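Local atomic coordinates of mandelate racemase/muconate lactonizing protein (PDB entry 3VC5), a protein that probably catalyses the magnesium-dependent dehydration of D-glucarate to 5-dehydro-4-deoxy-D-glucarate, as a member of the enolase superfamily. Residues 323-328 / 357-362; 137-142 / 317-322. All coordinates share one frame; numbering follows the deposited sequence.

Contact 1 (323-328 / 357-362)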
loop_
_atom_site.group_PDB
_atom_site.type_symbol
_atom_site.label_atom_id
_atom_site.label_comp_id
_atom_site.label_asym_id
_atom_site.label_seq_id
_atom_site.Cartn_x
_atom_site.Cartn_y
_atom_site.Cartn_z
ATOM N N HIS A 323 -1.248 -1.771 -2.900
ATOM C CA HIS A 323 -0.047 -1.411 -2.096
ATOM C C HIS A 323 1.197 -1.458 -2.964
ATOM O O HIS A 323 2.065 -0.568 -2.883
ATOM C CB HIS A 323 0.121 -2.341 -0.907
ATOM C CG HIS A 323 -0.827 -2.065 0.218
ATOM N ND1 HIS A 323 -0.426 -2.062 1.533
ATOM C CD2 HIS A 323 -2.153 -1.777 0.223
ATOM C CE1 HIS A 323 -1.465 -1.797 2.312
ATOM N NE2 HIS A 323 -2.526 -1.605 1.537
ATOM N N ILE A 324 1.330 -2.518 -3.749
ATOM C CA ILE A 324 2.470 -2.619 -4.686
ATOM C C ILE A 324 2.493 -1.503 -5.717
ATOM O O ILE A 324 3.567 -1.011 -6.084
ATOM C CB ILE A 324 2.586 -4.032 -5.289
ATOM C CG1 ILE A 324 2.762 -5.067 -4.173
ATOM C CG2 ILE A 324 3.703 -4.101 -6.354
ATOM C CD1 ILE A 324 4.000 -4.876 -3.303
ATOM N N ALA A 325 1.322 -1.096 -6.211
ATOM C CA ALA A 325 1.278 0.019 -7.136
ATOM C C ALA A 325 1.877 1.272 -6.474
ATOM O O ALA A 325 2.641 2.017 -7.113
ATOM C CB ALA A 325 -0.179 0.296 -7.615
ATOM N N THR A 326 1.530 1.537 -5.220
ATOM C CA THR A 326 2.088 2.710 -4.513
ATOM C C THR A 326 3.616 2.591 -4.423
ATOM O O THR A 326 4.362 3.585 -4.622
ATOM C CB THR A 326 1.490 2.810 -3.060
ATOM O OG1 THR A 326 0.107 3.124 -3.180
ATOM C CG2 THR A 326 2.216 3.899 -2.207
ATOM N N LEU A 327 4.074 1.368 -4.162
ATOM C CA LEU A 327 5.509 1.136 -3.976
ATOM C C LEU A 327 6.201 1.434 -5.310
ATOM O O LEU A 327 7.164 2.208 -5.372
ATOM C CB LEU A 327 5.762 -0.305 -3.542
ATOM C CG LEU A 327 7.201 -0.759 -3.309
ATOM C CD1 LEU A 327 7.168 -2.004 -2.435
ATOM C CD2 LEU A 327 7.944 -1.013 -4.658
ATOM N N CYS A 328 5.659 0.885 -6.392
ATOM C CA CYS A 328 6.264 1.115 -7.705
ATOM C C CYS A 328 6.304 2.598 -8.062
ATOM O O CYS A 328 7.350 3.113 -8.470
ATOM C CB CYS A 328 5.538 0.311 -8.800
ATOM S SG CYS A 328 5.912 -1.463 -8.699
ATOM N N THR A 357 -6.927 2.721 -8.959
ATOM C CA THR A 357 -5.515 2.779 -8.578
ATOM C C THR A 357 -4.870 3.830 -9.458
ATOM O O THR A 357 -4.655 3.616 -10.658
ATOM C CB THR A 357 -4.810 1.375 -8.716
ATOM O OG1 THR A 357 -5.517 0.432 -7.896
ATOM C CG2 THR A 357 -3.308 1.446 -8.292
ATOM N N PRO A 358 -4.548 4.993 -8.863
ATOM C CA PRO A 358 -4.032 6.070 -9.696
ATOM C C PRO A 358 -2.834 5.663 -10.576
ATOM O O PRO A 358 -2.750 6.100 -11.710
ATOM C CB PRO A 358 -3.622 7.147 -8.676
ATOM C CG PRO A 358 -4.541 6.910 -7.497
ATOM C CD PRO A 358 -4.843 5.420 -7.482
ATOM N N ALA A 359 -1.916 4.838 -10.069
ATOM C CA ALA A 359 -0.698 4.526 -10.822
ATOM C C ALA A 359 -0.853 3.520 -11.974
ATOM O O ALA A 359 0.079 3.351 -12.773
ATOM C CB ALA A 359 0.429 4.091 -9.870
ATOM N N ILE A 360 -2.001 2.847 -12.079
ATOM C CA ILE A 360 -2.168 1.925 -13.193
ATOM C C ILE A 360 -2.633 2.793 -14.351
ATOM O O ILE A 360 -3.829 3.059 -14.511
ATOM C CB ILE A 360 -3.129 0.751 -12.899
ATOM C CG1 ILE A 360 -2.579 -0.095 -11.726
ATOM C CG2 ILE A 360 -3.307 -0.085 -14.196
ATOM C CD1 ILE A 360 -3.506 -1.220 -11.251
ATOM N N THR A 361 -1.661 3.240 -15.139
ATOM C CA THR A 361 -1.877 4.276 -16.156
ATOM C C THR A 361 -1.662 3.777 -17.587
ATOM O O THR A 361 -1.980 4.471 -18.546
ATOM C CB THR A 361 -0.950 5.499 -15.889
ATOM O OG1 THR A 361 0.383 5.036 -15.625
ATOM C CG2 THR A 361 -1.459 6.292 -14.695
ATOM N N HIS A 362 -1.122 2.569 -17.731
ATOM C CA HIS A 362 -0.967 1.951 -19.040
ATOM C C HIS A 362 -2.183 1.068 -19.297
ATOM O O HIS A 362 -2.823 0.606 -18.342
ATOM C CB HIS A 362 0.323 1.116 -19.077
ATOM C CG HIS A 362 1.568 1.938 -18.986
ATOM N ND1 HIS A 362 2.226 2.434 -20.095
ATOM C CD2 HIS A 362 2.268 2.375 -17.911
ATOM C CE1 HIS A 362 3.296 3.112 -19.706
ATOM N NE2 HIS A 362 3.338 3.101 -18.384
#

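Contact 2 (137-142 / 317-322)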
loop_
_atom_site.group_PDB
_atom_site.type_symbol
_atom_site.label_atom_id
_atom_site.label_comp_id
_atom_site.label_asym_id
_atom_site.label_seq_id
_atom_site.Cartn_x
_atom_site.Cartn_y
_atom_site.Cartn_z
ATOM N N ALA A 137 -13.438 -12.332 -3.468
ATOM C CA ALA A 137 -14.835 -12.705 -3.070
ATOM C C ALA A 137 -15.264 -11.946 -1.795
ATOM O O ALA A 137 -16.409 -11.479 -1.678
ATOM C CB ALA A 137 -14.927 -14.201 -2.834
ATOM N N CYS A 138 -14.336 -11.771 -0.863
ATOM C CA CYS A 138 -14.636 -11.029 0.374
ATOM C C CYS A 138 -14.880 -9.547 0.045
ATOM O O CYS A 138 -15.747 -8.904 0.640
ATOM C CB CYS A 138 -13.491 -11.190 1.411
ATOM S SG CYS A 138 -13.523 -12.822 2.152
ATOM N N LEU A 139 -14.106 -8.971 -0.882
ATOM C CA LEU A 139 -14.356 -7.584 -1.267
ATOM C C LEU A 139 -15.698 -7.455 -1.984
ATOM O O LEU A 139 -16.413 -6.448 -1.806
ATOM C CB LEU A 139 -13.223 -7.041 -2.161
ATOM C CG LEU A 139 -11.850 -6.960 -1.469
ATOM C CD1 LEU A 139 -10.831 -6.477 -2.532
ATOM C CD2 LEU A 139 -11.916 -5.949 -0.313
ATOM N N ASP A 140 -16.038 -8.450 -2.808
ATOM C CA ASP A 140 -17.366 -8.454 -3.485
ATOM C C ASP A 140 -18.456 -8.346 -2.404
ATOM O O ASP A 140 -19.356 -7.501 -2.483
ATOM C CB ASP A 140 -17.478 -9.751 -4.334
ATOM C CG ASP A 140 -18.658 -9.782 -5.287
ATOM O OD1 ASP A 140 -19.287 -8.732 -5.578
ATOM O OD2 ASP A 140 -18.929 -10.919 -5.769
ATOM N N ILE A 141 -18.341 -9.166 -1.366
ATOM C CA ILE A 141 -19.304 -9.164 -0.251
ATOM C C ILE A 141 -19.296 -7.837 0.528
ATOM O O ILE A 141 -20.363 -7.290 0.849
ATOM C CB ILE A 141 -19.051 -10.339 0.690
ATOM C CG1 ILE A 141 -19.416 -11.678 0.002
ATOM C CG2 ILE A 141 -19.893 -10.193 1.972
ATOM C CD1 ILE A 141 -18.757 -12.922 0.658
ATOM N N GLN A 142 -18.111 -7.317 0.852
ATOM C CA GLN A 142 -18.048 -6.012 1.518
ATOM C C GLN A 142 -18.734 -4.921 0.696
ATOM O O GLN A 142 -19.448 -4.075 1.242
ATOM C CB GLN A 142 -16.605 -5.602 1.794
ATOM C CG GLN A 142 -15.868 -6.460 2.785
ATOM C CD GLN A 142 -14.468 -5.927 3.026
ATOM O OE1 GLN A 142 -14.202 -4.705 2.868
ATOM N NE2 GLN A 142 -13.552 -6.823 3.375
ATOM N N GLY A 317 -4.216 -10.494 -4.456
ATOM C CA GLY A 317 -5.497 -9.816 -4.328
ATOM C C GLY A 317 -5.458 -8.337 -4.653
ATOM O O GLY A 317 -4.382 -7.762 -4.951
ATOM N N LEU A 318 -6.628 -7.693 -4.588
ATOM C CA LEU A 318 -6.702 -6.305 -4.999
ATOM C C LEU A 318 -5.977 -5.324 -4.059
ATOM O O LEU A 318 -5.276 -4.408 -4.510
ATOM C CB LEU A 318 -8.155 -5.870 -5.207
ATOM C CG LEU A 318 -9.002 -6.859 -6.025
ATOM C CD1 LEU A 318 -10.328 -6.190 -6.340
ATOM C CD2 LEU A 318 -8.300 -7.281 -7.337
ATOM N N VAL A 319 -6.200 -5.463 -2.759
ATOM C CA VAL A 319 -5.553 -4.551 -1.824
ATOM C C VAL A 319 -4.029 -4.666 -1.866
ATOM O O VAL A 319 -3.344 -3.622 -1.980
ATOM C CB VAL A 319 -6.092 -4.747 -0.383
ATOM C CG1 VAL A 319 -5.354 -3.838 0.578
ATOM C CG2 VAL A 319 -7.571 -4.447 -0.374
ATOM N N ARG A 320 -3.492 -5.890 -1.829
ATOM C CA ARG A 320 -2.027 -6.045 -1.901
ATOM C C ARG A 320 -1.492 -5.465 -3.219
ATOM O O ARG A 320 -0.441 -4.808 -3.241
ATOM C CB ARG A 320 -1.597 -7.502 -1.731
ATOM C CG ARG A 320 -1.644 -8.013 -0.285
ATOM C CD ARG A 320 -1.214 -9.463 -0.109
ATOM N NE ARG A 320 0.087 -9.854 -0.682
ATOM C CZ ARG A 320 1.208 -10.018 0.023
ATOM N NH1 ARG A 320 1.193 -9.775 1.328
ATOM N NH2 ARG A 320 2.345 -10.412 -0.579
ATOM N N SER A 321 -2.238 -5.673 -4.297
ATOM C CA SER A 321 -1.827 -5.126 -5.604
ATOM C C SER A 321 -1.790 -3.601 -5.534
ATOM O O SER A 321 -0.868 -2.973 -6.085
ATOM C CB SER A 321 -2.741 -5.601 -6.726
ATOM O OG SER A 321 -2.616 -7.001 -6.918
ATOM N N ALA A 322 -2.826 -2.999 -4.926
ATOM C CA ALA A 322 -2.832 -1.539 -4.757
ATOM C C ALA A 322 -1.610 -1.049 -3.961
ATOM O O ALA A 322 -1.022 -0.016 -4.300
ATOM C CB ALA A 322 -4.159 -1.053 -4.095
#

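Contact 1 (323-328 / 357-362)
Ala325, on the flank of helix 318-330, turns its methyl group to the loop 357-362 and meets Thr357 and Ala359 there, a compact example of how a helix and a loop can pack largely through methyl groups. Its CB sits 3.4 Å from CG2 of Thr357, closer than two methyl carbons usually come, so the fit is tight. The threonine offers this carbon because CG2 stands anti to the backbone N, which leaves OG1 beside that nitrogen (chi1 -58°). OG1 is thereby directed to Leu353 O in the preceding helix, where it is hydrogen-bonded; the branched side chain keeps its polar arm for its own connection and gives its apolar arm to the neighbouring helix.

Ala359 approaches the same residue more loosely. Its CB lies 4.1 Å from Ala325 O and 4.5 Å from Ala325 CB, so this methyl lies beside the carbonyl as much as beside the side chain. Both loop residues can face the helix because the chain folds into a type I turn from Thr357 to Ile360, closed by Ile360 N to Thr357 O at 3.1 Å. Arg159 hydrogen-bonds the carbonyl oxygens of Thr357 and Pro358 through NH1 and NH2. Leu335 of strand 334-337 touches both Ala325 and Ile360, while His323 and Thr326 meet the second subunit. The arrangement is that of a barrel helix packed on strands 307-310 and 334-337, between which it lies in the chain, with the loop after helix 344-355 against its flank, as in the modified TIM barrel of the enolase superfamily.

Contact 2 (137-142 / 317-322)
The junction between the N-terminal capping domain and the barrel domain, a hallmark of the enolase superfamily, is bridged here by helix 123-146 and the first turn of helix 318-330. Leu139 makes the connection through one branch: its CD1 reaches Leu318, 3.8 Å from CB and 3.9 Å from CD1 of that residue. The extended leucine chain (chi2 177°) carries this methyl far enough to span backbones whose CA atoms, in Leu139 and Leu318, are 8.6 Å apart. The same methyl has a looser neighbour in Val319, whose CG2 is 4.4 Å from Leu139 CD1.

Polar bonds frame this small apolar patch. At the N-cap, Gly317 O accepts both Ser321 N, at 3.1 Å, and Ser321 OG, at 2.8 Å; the two donors arrive from opposite faces of the carbonyl plane. Glu135, one turn before Leu139, accepts the amide N-H groups of Leu318 and Val319 through its two carboxylate oxygens, and Arg320 of helix 318-330 forms a salt bridge with Asp128 of helix 123-146. A leucine contact beside a carboxylate that accepts two N-H groups from the first turn of the partner helix thus joins the capping domain to the barrel in this mandelate racemase-like fold.

Followed from the N terminus, the chain passes through the N-terminal sheet and two helices before helix 123-146, then runs through most of the barrel strands before Gly317 and helix 318-330 return to it. Contact 2 thus closes a long loop of 174 intervening residues. Contact 1 opens only afterwards, as the same helix continues into 323-328, and closes 28 residues later, once strand 334-337 and helix 344-355 have been added. The two contacts are therefore in series, neither nested nor crossed, and their centres lie about 15 Å apart. Helix 318-330 is the shared element: its start meets the N-terminal domain, and its following turns join the loop beyond helix 344-355. One barrel helix thereby links an interdomain junction to packing within the barrel.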